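Local coordinates for protein galactose mutarotase related enzyme (Lactobacillus acidophilus, PDB 3DCD) that is of unknown function but belongs to the aldose 1-epimerase family, probably binding carbohydrate and perhaps acting as a sugar isomerase, at residues Ile10-Ser15 and Ala19-Val24; Arg55-Glu60 and Asp176-Trp181; Val113-Asn116 and Leu121-Glu124. All coordinates share one frame; numbering follows the deposited sequence.

Contact 1 of 3, residues Ile10-Ser15 and Ala19-Val24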
loop_
_atom_site.group_PDB
_atom_site.type_symbol
_atom_site.label_atom_id
_atom_site.label_comp_id
_atom_site.label_asym_id
_atom_site.label_seq_id
_atom_site.Cartn_x
_atom_site.Cartn_y
_atom_site.Cartn_z
ATOM N N ILE A 10 -19.593 -6.585 -3.557
ATOM C CA ILE A 10 -18.286 -6.607 -4.224
ATOM C C ILE A 10 -17.708 -8.032 -4.252
ATOM O O ILE A 10 -18.023 -8.861 -3.392
ATOM C CB ILE A 10 -17.257 -5.564 -3.629
ATOM C CG1 ILE A 10 -16.974 -5.789 -2.144
ATOM C CG2 ILE A 10 -17.705 -4.078 -3.850
ATOM C CD1 ILE A 10 -15.823 -4.867 -1.604
ATOM N N LYS A 11 -16.912 -8.322 -5.271
ATOM C CA LYS A 11 -16.263 -9.627 -5.406
ATOM C C LYS A 11 -14.776 -9.364 -5.584
ATOM O O LYS A 11 -14.370 -8.577 -6.452
ATOM C CB LYS A 11 -16.822 -10.412 -6.598
ATOM C CG LYS A 11 -16.209 -11.797 -6.809
ATOM C CD LYS A 11 -16.814 -12.480 -8.025
ATOM C CE LYS A 11 -16.441 -13.958 -8.099
ATOM N NZ LYS A 11 -17.204 -14.695 -9.187
ATOM N N VAL A 12 -13.979 -10.044 -4.767
ATOM C CA VAL A 12 -12.555 -9.754 -4.656
ATOM C C VAL A 12 -11.793 -11.033 -4.939
ATOM O O VAL A 12 -12.113 -12.089 -4.380
ATOM C CB VAL A 12 -12.182 -9.231 -3.239
ATOM C CG1 VAL A 12 -10.680 -8.885 -3.168
ATOM C CG2 VAL A 12 -13.028 -8.001 -2.862
ATOM N N VAL A 13 -10.786 -10.931 -5.802
ATOM C CA VAL A 13 -9.913 -12.056 -6.100
ATOM C C VAL A 13 -8.505 -11.725 -5.618
ATOM O O VAL A 13 -7.983 -10.647 -5.917
ATOM C CB VAL A 13 -9.864 -12.354 -7.612
ATOM C CG1 VAL A 13 -8.899 -13.521 -7.878
ATOM C CG2 VAL A 13 -11.245 -12.680 -8.157
ATOM N N ILE A 14 -7.889 -12.659 -4.897
ATOM C CA ILE A 14 -6.572 -12.432 -4.308
ATOM C C ILE A 14 -5.652 -13.643 -4.539
ATOM O O ILE A 14 -6.089 -14.785 -4.424
ATOM C CB ILE A 14 -6.686 -12.184 -2.795
ATOM C CG1 ILE A 14 -7.775 -11.138 -2.505
ATOM C CG2 ILE A 14 -5.342 -11.741 -2.226
ATOM C CD1 ILE A 14 -8.559 -11.418 -1.271
ATOM N N SER A 15 -4.383 -13.376 -4.840
ATOM C CA SER A 15 -3.404 -14.435 -5.119
ATOM C C SER A 15 -2.595 -14.759 -3.882
ATOM O O SER A 15 -2.244 -13.864 -3.103
ATOM C CB SER A 15 -2.444 -14.003 -6.241
ATOM O OG SER A 15 -1.425 -14.987 -6.459
ATOM N N ALA A 19 0.215 -12.392 -1.469
ATOM C CA ALA A 19 -1.093 -12.092 -0.839
ATOM C C ALA A 19 -1.711 -10.856 -1.493
ATOM O O ALA A 19 -2.158 -9.932 -0.812
ATOM C CB ALA A 19 -0.947 -11.912 0.711
ATOM N N GLU A 20 -1.705 -10.840 -2.833
ATOM C CA GLU A 20 -1.978 -9.622 -3.602
ATOM C C GLU A 20 -3.363 -9.648 -4.220
ATOM O O GLU A 20 -3.730 -10.609 -4.906
ATOM C CB GLU A 20 -0.944 -9.445 -4.726
ATOM C CG GLU A 20 -1.153 -8.181 -5.530
ATOM C CD GLU A 20 -0.334 -8.135 -6.830
ATOM O OE1 GLU A 20 -0.185 -9.181 -7.522
ATOM O OE2 GLU A 20 0.134 -7.033 -7.169
ATOM N N ILE A 21 -4.124 -8.578 -3.992
ATOM C CA ILE A 21 -5.431 -8.414 -4.642
ATOM C C ILE A 21 -5.198 -8.378 -6.155
ATOM O O ILE A 21 -4.333 -7.638 -6.620
ATOM C CB ILE A 21 -6.102 -7.115 -4.196
ATOM C CG1 ILE A 21 -6.533 -7.219 -2.725
ATOM C CG2 ILE A 21 -7.304 -6.772 -5.097
ATOM C CD1 ILE A 21 -6.950 -5.830 -2.166
ATOM N N GLN A 22 -5.940 -9.205 -6.893
ATOM C CA GLN A 22 -5.885 -9.235 -8.364
ATOM C C GLN A 22 -7.010 -8.431 -8.988
ATOM O O GLN A 22 -6.860 -7.888 -10.086
ATOM C CB GLN A 22 -5.996 -10.685 -8.887
ATOM C CG GLN A 22 -4.975 -11.643 -8.328
ATOM C CD GLN A 22 -3.580 -11.182 -8.638
ATOM O OE1 GLN A 22 -3.139 -11.267 -9.774
ATOM N NE2 GLN A 22 -2.890 -10.661 -7.643
ATOM N N SER A 23 -8.151 -8.395 -8.299
ATOM C CA SER A 23 -9.382 -7.861 -8.877
ATOM C C SER A 23 -10.375 -7.484 -7.793
ATOM O O SER A 23 -10.528 -8.216 -6.828
ATOM C CB SER A 23 -10.006 -8.926 -9.799
ATOM O OG SER A 23 -11.308 -8.562 -10.234
ATOM N N VAL A 24 -11.055 -6.353 -7.965
ATOM C CA VAL A 24 -12.212 -5.989 -7.124
ATOM C C VAL A 24 -13.284 -5.519 -8.088
ATOM O O VAL A 24 -13.057 -4.580 -8.832
ATOM C CB VAL A 24 -11.902 -4.839 -6.144
ATOM C CG1 VAL A 24 -13.184 -4.347 -5.432
ATOM C CG2 VAL A 24 -10.818 -5.242 -5.115
HETATM O O HOH W 1 -13.502 -9.629 -8.772
#

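Contact 2 of 3, residues Arg55-Glu60 and Asp176-Trp181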
loop_
_atom_site.group_PDB
_atom_site.type_symbol
_atom_site.label_atom_id
_atom_site.label_comp_id
_atom_site.label_asym_id
_atom_site.label_seq_id
_atom_site.Cartn_x
_atom_site.Cartn_y
_atom_site.Cartn_z
ATOM N N ARG A 55 12.793 2.129 -0.718
ATOM C CA ARG A 55 14.137 1.655 -1.011
ATOM C C ARG A 55 15.151 2.032 0.061
ATOM O O ARG A 55 15.076 3.105 0.671
ATOM C CB ARG A 55 14.589 2.209 -2.369
ATOM C CG ARG A 55 15.766 1.478 -2.985
ATOM C CD ARG A 55 15.940 1.886 -4.434
ATOM N NE ARG A 55 16.944 1.073 -5.100
ATOM C CZ ARG A 55 17.304 1.241 -6.368
ATOM N NH1 ARG A 55 16.732 2.195 -7.105
ATOM N NH2 ARG A 55 18.226 0.447 -6.901
ATOM N N LEU A 56 16.111 1.132 0.258
ATOM C CA LEU A 56 17.306 1.389 1.029
ATOM C C LEU A 56 18.359 1.964 0.098
ATOM O O LEU A 56 18.439 1.566 -1.080
ATOM C CB LEU A 56 17.826 0.072 1.620
ATOM C CG LEU A 56 16.848 -0.745 2.474
ATOM C CD1 LEU A 56 17.437 -2.152 2.756
ATOM C CD2 LEU A 56 16.470 -0.000 3.786
ATOM N N LYS A 57 19.173 2.889 0.610
ATOM C CA LYS A 57 20.342 3.357 -0.140
ATOM C C LYS A 57 21.220 2.163 -0.497
ATOM O O LYS A 57 21.603 1.376 0.391
ATOM C CB LYS A 57 21.154 4.380 0.670
ATOM C CG LYS A 57 20.580 5.810 0.667
ATOM C CD LYS A 57 20.720 6.505 2.035
ATOM C CE LYS A 57 22.124 6.898 2.407
ATOM N NZ LYS A 57 22.704 7.851 1.420
ATOM N N ASN A 58 21.505 2.024 -1.798
ATOM C CA ASN A 58 22.332 0.931 -2.318
ATOM C C ASN A 58 21.697 -0.449 -2.121
ATOM O O ASN A 58 22.380 -1.474 -2.190
ATOM C CB ASN A 58 23.731 0.997 -1.694
ATOM C CG ASN A 58 24.497 2.227 -2.137
ATOM O OD1 ASN A 58 24.512 2.560 -3.322
ATOM N ND2 ASN A 58 25.133 2.916 -1.186
ATOM N N ASP A 59 20.383 -0.461 -1.879
ATOM C CA ASP A 59 19.618 -1.679 -1.572
ATOM C C ASP A 59 20.287 -2.529 -0.502
ATOM O O ASP A 59 20.341 -3.748 -0.625
ATOM C CB ASP A 59 19.363 -2.508 -2.845
ATOM C CG ASP A 59 18.651 -1.711 -3.906
ATOM O OD1 ASP A 59 17.554 -1.198 -3.604
ATOM O OD2 ASP A 59 19.201 -1.576 -5.026
ATOM N N GLU A 60 20.789 -1.879 0.548
ATOM C CA GLU A 60 21.481 -2.596 1.603
ATOM C C GLU A 60 21.371 -1.907 2.964
ATOM O O GLU A 60 21.060 -0.726 3.070
ATOM C CB GLU A 60 22.959 -2.834 1.230
ATOM C CG GLU A 60 23.799 -1.574 1.194
ATOM C CD GLU A 60 25.253 -1.832 0.833
ATOM O OE1 GLU A 60 25.544 -2.759 0.040
ATOM O OE2 GLU A 60 26.107 -1.074 1.333
ATOM N N ASP A 176 16.054 10.646 -5.877
ATOM C CA ASP A 176 16.839 9.410 -6.082
ATOM C C ASP A 176 16.418 8.278 -5.137
ATOM O O ASP A 176 17.260 7.561 -4.584
ATOM C CB ASP A 176 18.344 9.698 -5.981
ATOM C CG ASP A 176 18.818 10.701 -7.032
ATOM O OD1 ASP A 176 18.456 10.525 -8.224
ATOM O OD2 ASP A 176 19.554 11.657 -6.668
ATOM N N ALA A 177 15.101 8.153 -4.958
ATOM C CA ALA A 177 14.468 7.098 -4.179
ATOM C C ALA A 177 14.734 7.156 -2.665
ATOM O O ALA A 177 14.322 6.248 -1.926
ATOM C CB ALA A 177 14.792 5.696 -4.771
ATOM N N SER A 178 15.405 8.230 -2.222
ATOM C CA SER A 178 15.591 8.502 -0.800
ATOM C C SER A 178 14.790 9.727 -0.399
ATOM O O SER A 178 14.456 10.564 -1.255
ATOM C CB SER A 178 17.056 8.729 -0.475
ATOM O OG SER A 178 17.770 7.502 -0.607
ATOM N N LEU A 179 14.477 9.836 0.891
ATOM C CA LEU A 179 13.780 11.041 1.403
ATOM C C LEU A 179 14.684 12.286 1.373
ATOM O O LEU A 179 15.743 12.332 2.023
ATOM C CB LEU A 179 13.197 10.820 2.813
ATOM C CG LEU A 179 12.400 9.537 3.133
ATOM C CD1 LEU A 179 11.848 9.592 4.562
ATOM C CD2 LEU A 179 11.253 9.318 2.145
ATOM N N ASP A 180 14.254 13.286 0.612
ATOM C CA ASP A 180 14.913 14.574 0.518
ATOM C C ASP A 180 14.497 15.376 1.770
ATOM O O ASP A 180 13.729 16.354 1.714
ATOM C CB ASP A 180 14.503 15.248 -0.802
ATOM C CG ASP A 180 15.217 16.545 -1.062
ATOM O OD1 ASP A 180 16.278 16.808 -0.456
ATOM O OD2 ASP A 180 14.701 17.315 -1.891
ATOM N N TRP A 181 15.019 14.933 2.908
ATOM C CA TRP A 181 14.503 15.329 4.206
ATOM C C TRP A 181 14.408 16.841 4.392
ATOM O O TRP A 181 13.391 17.345 4.878
ATOM C CB TRP A 181 15.316 14.698 5.346
ATOM C CG TRP A 181 14.604 14.891 6.648
ATOM C CD1 TRP A 181 14.852 15.855 7.580
ATOM C CD2 TRP A 181 13.474 14.146 7.121
ATOM N NE1 TRP A 181 13.942 15.756 8.615
ATOM C CE2 TRP A 181 13.100 14.699 8.363
ATOM C CE3 TRP A 181 12.753 13.048 6.622
ATOM C CZ2 TRP A 181 12.039 14.193 9.117
ATOM C CZ3 TRP A 181 11.701 12.548 7.371
ATOM C CH2 TRP A 181 11.349 13.126 8.605
HETATM O O HOH W 2 12.020 4.528 -2.126
HETATM O O HOH W 3 16.712 5.157 -0.717
#

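Contact 3 of 3, residues Val113-Asn116 and Leu121-Glu124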
loop_
_atom_site.group_PDB
_atom_site.type_symbol
_atom_site.label_atom_id
_atom_site.label_comp_id
_atom_site.label_asym_id
_atom_site.label_seq_id
_atom_site.Cartn_x
_atom_site.Cartn_y
_atom_site.Cartn_z
ATOM N N VAL A 113 -1.558 -11.476 6.343
ATOM C CA VAL A 113 -2.348 -10.488 5.628
ATOM C C VAL A 113 -3.767 -11.031 5.538
ATOM O O VAL A 113 -4.030 -12.070 4.909
ATOM C CB VAL A 113 -1.778 -10.168 4.200
ATOM C CG1 VAL A 113 -2.621 -9.095 3.521
ATOM C CG2 VAL A 113 -0.329 -9.683 4.305
ATOM N N ASN A 114 -4.671 -10.339 6.216
ATOM C CA ASN A 114 -6.063 -10.730 6.248
ATOM C C ASN A 114 -6.868 -9.744 5.436
ATOM O O ASN A 114 -6.701 -8.536 5.579
ATOM C CB ASN A 114 -6.600 -10.747 7.674
ATOM C CG ASN A 114 -8.127 -10.881 7.716
ATOM O OD1 ASN A 114 -8.680 -11.960 7.513
ATOM N ND2 ASN A 114 -8.799 -9.786 7.975
ATOM N N TYR A 115 -7.742 -10.279 4.589
ATOM C CA TYR A 115 -8.688 -9.478 3.825
ATOM C C TYR A 115 -10.077 -9.905 4.233
ATOM O O TYR A 115 -10.374 -11.104 4.293
ATOM C CB TYR A 115 -8.528 -9.742 2.326
ATOM C CG TYR A 115 -7.215 -9.281 1.763
ATOM C CD1 TYR A 115 -6.175 -10.182 1.547
ATOM C CD2 TYR A 115 -7.019 -7.944 1.428
ATOM C CE1 TYR A 115 -4.964 -9.750 1.019
ATOM C CE2 TYR A 115 -5.813 -7.490 0.896
ATOM C CZ TYR A 115 -4.794 -8.400 0.691
ATOM O OH TYR A 115 -3.602 -7.963 0.171
ATOM N N ASN A 116 -10.939 -8.935 4.512
ATOM C CA ASN A 116 -12.309 -9.270 4.819
ATOM C C ASN A 116 -13.298 -8.222 4.334
ATOM O O ASN A 116 -12.956 -7.041 4.217
ATOM C CB ASN A 116 -12.475 -9.607 6.302
ATOM C CG ASN A 116 -12.427 -8.406 7.177
ATOM O OD1 ASN A 116 -13.407 -7.654 7.266
ATOM N ND2 ASN A 116 -11.290 -8.203 7.852
ATOM N N LEU A 121 -17.065 -2.517 1.648
ATOM C CA LEU A 121 -15.801 -2.202 2.325
ATOM C C LEU A 121 -14.905 -3.439 2.433
ATOM O O LEU A 121 -15.337 -4.496 2.891
ATOM C CB LEU A 121 -16.036 -1.571 3.711
ATOM C CG LEU A 121 -14.805 -1.074 4.493
ATOM C CD1 LEU A 121 -15.134 0.066 5.436
ATOM C CD2 LEU A 121 -14.101 -2.217 5.250
ATOM N N LEU A 122 -13.653 -3.266 2.012
ATOM C CA LEU A 122 -12.643 -4.306 2.074
ATOM C C LEU A 122 -11.525 -3.859 3.023
ATOM O O LEU A 122 -10.904 -2.818 2.803
ATOM C CB LEU A 122 -12.050 -4.536 0.673
ATOM C CG LEU A 122 -10.845 -5.475 0.544
ATOM C CD1 LEU A 122 -11.199 -6.892 0.989
ATOM C CD2 LEU A 122 -10.402 -5.481 -0.939
ATOM N N GLU A 123 -11.273 -4.660 4.053
ATOM C CA GLU A 123 -10.142 -4.452 4.946
ATOM C C GLU A 123 -8.921 -5.205 4.442
ATOM O O GLU A 123 -9.043 -6.333 3.941
ATOM C CB GLU A 123 -10.478 -4.959 6.350
ATOM C CG GLU A 123 -11.554 -4.178 7.054
ATOM C CD GLU A 123 -11.745 -4.613 8.506
ATOM O OE1 GLU A 123 -11.159 -5.641 8.938
ATOM O OE2 GLU A 123 -12.503 -3.920 9.209
ATOM N N GLU A 124 -7.756 -4.584 4.601
ATOM C CA GLU A 124 -6.468 -5.251 4.389
ATOM C C GLU A 124 -5.704 -5.089 5.695
ATOM O O GLU A 124 -5.251 -3.998 6.024
ATOM C CB GLU A 124 -5.708 -4.606 3.233
ATOM C CG GLU A 124 -4.263 -5.142 3.050
ATOM C CD GLU A 124 -3.630 -4.681 1.733
ATOM O OE1 GLU A 124 -4.370 -4.329 0.780
ATOM O OE2 GLU A 124 -2.386 -4.673 1.648
#

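Contact 1 of 3, residues Ile10-Ser15 and Ala19-Val24
Q22 sets CG opposite its own carbonyl carbon (chi1 -55°) and bends again at chi2 (-59°), folding its amide back until NE2 lies 3.7 Å from CB of S15. This is a beta hairpin, strand 10-15 against strand 20-26, with two bulges. In the classic beta bulge Q22 and S23 both face V13: V13 O accepts from Q22 N at 2.7 Å and, over a longer 3.3 Å, from S23 N, while V13 N donates back to S23 O. Nearer the turn, A19 and E20 both face S15 in a G1 bulge. There S15 N donates to E20 O at 2.8 Å, and Q22 NE2 reaches that oxygen from the opposite face of its plane at 2.9 Å. The second amide hydrogen goes to E20 OE1, whose partner oxygen OE2 is held by the backbone N atoms of H45 and A46. With an alanine here, E20 O would probably be left with one donor instead of two, and E20 OE1 would lose its Q22 partner. V12, I14, I21 and V24 share one face, opposite V13 and S23; its I14 and I21 pack on Y115, and V12 on L117, of strand 109-118; I14 CG1 meets I21 CG1 at 4.1 Å. At the end away from the turn, one water donates both to K11 O and, at 2.8 Å, to S23 OG, a hydroxyl also bonded to E32 OE1.

Contact 2 of 3, residues Arg55-Glu60 and Asp176-Trp181
A177 and R55 carry most of this small contact, with S178 third, and water does much of the joining. The methyl CB of A177 points at the arginine and meets its CD at 4.0 Å, the closest approach of the two side chains. R55 offers that carbon because its chain is stretched from CG to NE, with CG anti to the backbone N (chi1 -162°), and so runs alongside the alanine without ending on it. Its guanidinium is taken up within its own segment: it grips D59 side-on, NE to OD1 at 2.8 Å and NH2 to OD2 at 2.9 Å, the second bond using the syn lone pair of OD2 and lying in the guanidinium plane. This salt bridge probably limits rotation at the end of the arginine and so keeps its aliphatic part beside A177.

No direct hydrogen bond joins the segments. Instead A177 O receives a hydrogen from each of two waters. One accepts from R55 N at 2.9 Å; the other donates to R55 O at 3.0 Å and accepts from S178 OG at 2.6 Å. The backbone of R55 is thus tied through water at both its N and its O. S178 OG also lies 3.5 Å from CG of K57, whose bent chain carries NZ away to D262 O.

D176 and A177 both have left-handed backbone angles, consistent with a type I' turn linking strands 169-175 and 178-179. The loop before strand 60-63 rests against this turn, and D260, whose backbone is hydrogen-bonded to those of both R55 and L179, joins the two from the connection between strands 249-256 and 275-277.

Contact 3 of 3, residues Val113-Asn116 and Leu121-Glu124
N116 ND2 donates to E123 OE1 at 2.8 Å, the shortest polar bond across this beta hairpin of strands 109-118 and 121-130, two neighbours inside the large antiparallel sheet of the galactose mutarotase-like fold. The donor comes in from above the carboxylate plane, while the oxygen lies close to the amide plane; the two flat groups are turned 68° apart. CG of N116 sits in the crowded position between backbone N and carbonyl carbon (chi1 74°), which swings the amide across toward the glutamate. The side-chain bond thus adds to the backbone pairing of the same two residues, a hydrogen-bonded antiparallel pair: E123 N donates to N116 O at 2.9 Å, and N116 N returns a longer bond of 3.3 Å to E123 O. E123 OE2 makes a long, weak ion pair with R232 of strand 226-232.

On the opposite face Y115 and E124, a non-hydrogen-bonded pair, lie side by side and point the same way. E124 CG comes to 3.5 Å from Y115 CE2, and E124 OE1 lies at the ring edge, near its plane, with carboxylate and ring planes 61° apart. The phenol OH is not spent on this glutamate; it is hydrogen-bonded to A19 O. V48 of strand 48-49 touches V113, Y115 and E124, all buried, whereas N116 and E123 are partly exposed. Nearer the turn, the CD1 methyl of L122 meets CB of Y115 at 4.1 Å. Between the paired backbones, the CA-H of Y115 points at E123 O, with CA 3.2 Å from that oxygen.

From the N terminus, contact 1 closes first, pairing 10-15 with 19-24 across a three-residue gap. Contact 2 opens at 55-60 and closes only at 176-181, after 115 intervening residues; contact 3, the tight hairpin of 113-116 and 121-124, is nested inside that long loop. Contacts 1 and 3 lie on one side of the chain's centre and touch: I21 CD1 packs on L122 CD2, and I14 CG2 on the Y115 ring, fastening the small N-terminal sheet to the large one. Contact 2 stands across the molecule, its centre about 30 Å from the centre of either of the other two, and brings the loop before strand 60-63 to the small sheet of strand 178-179.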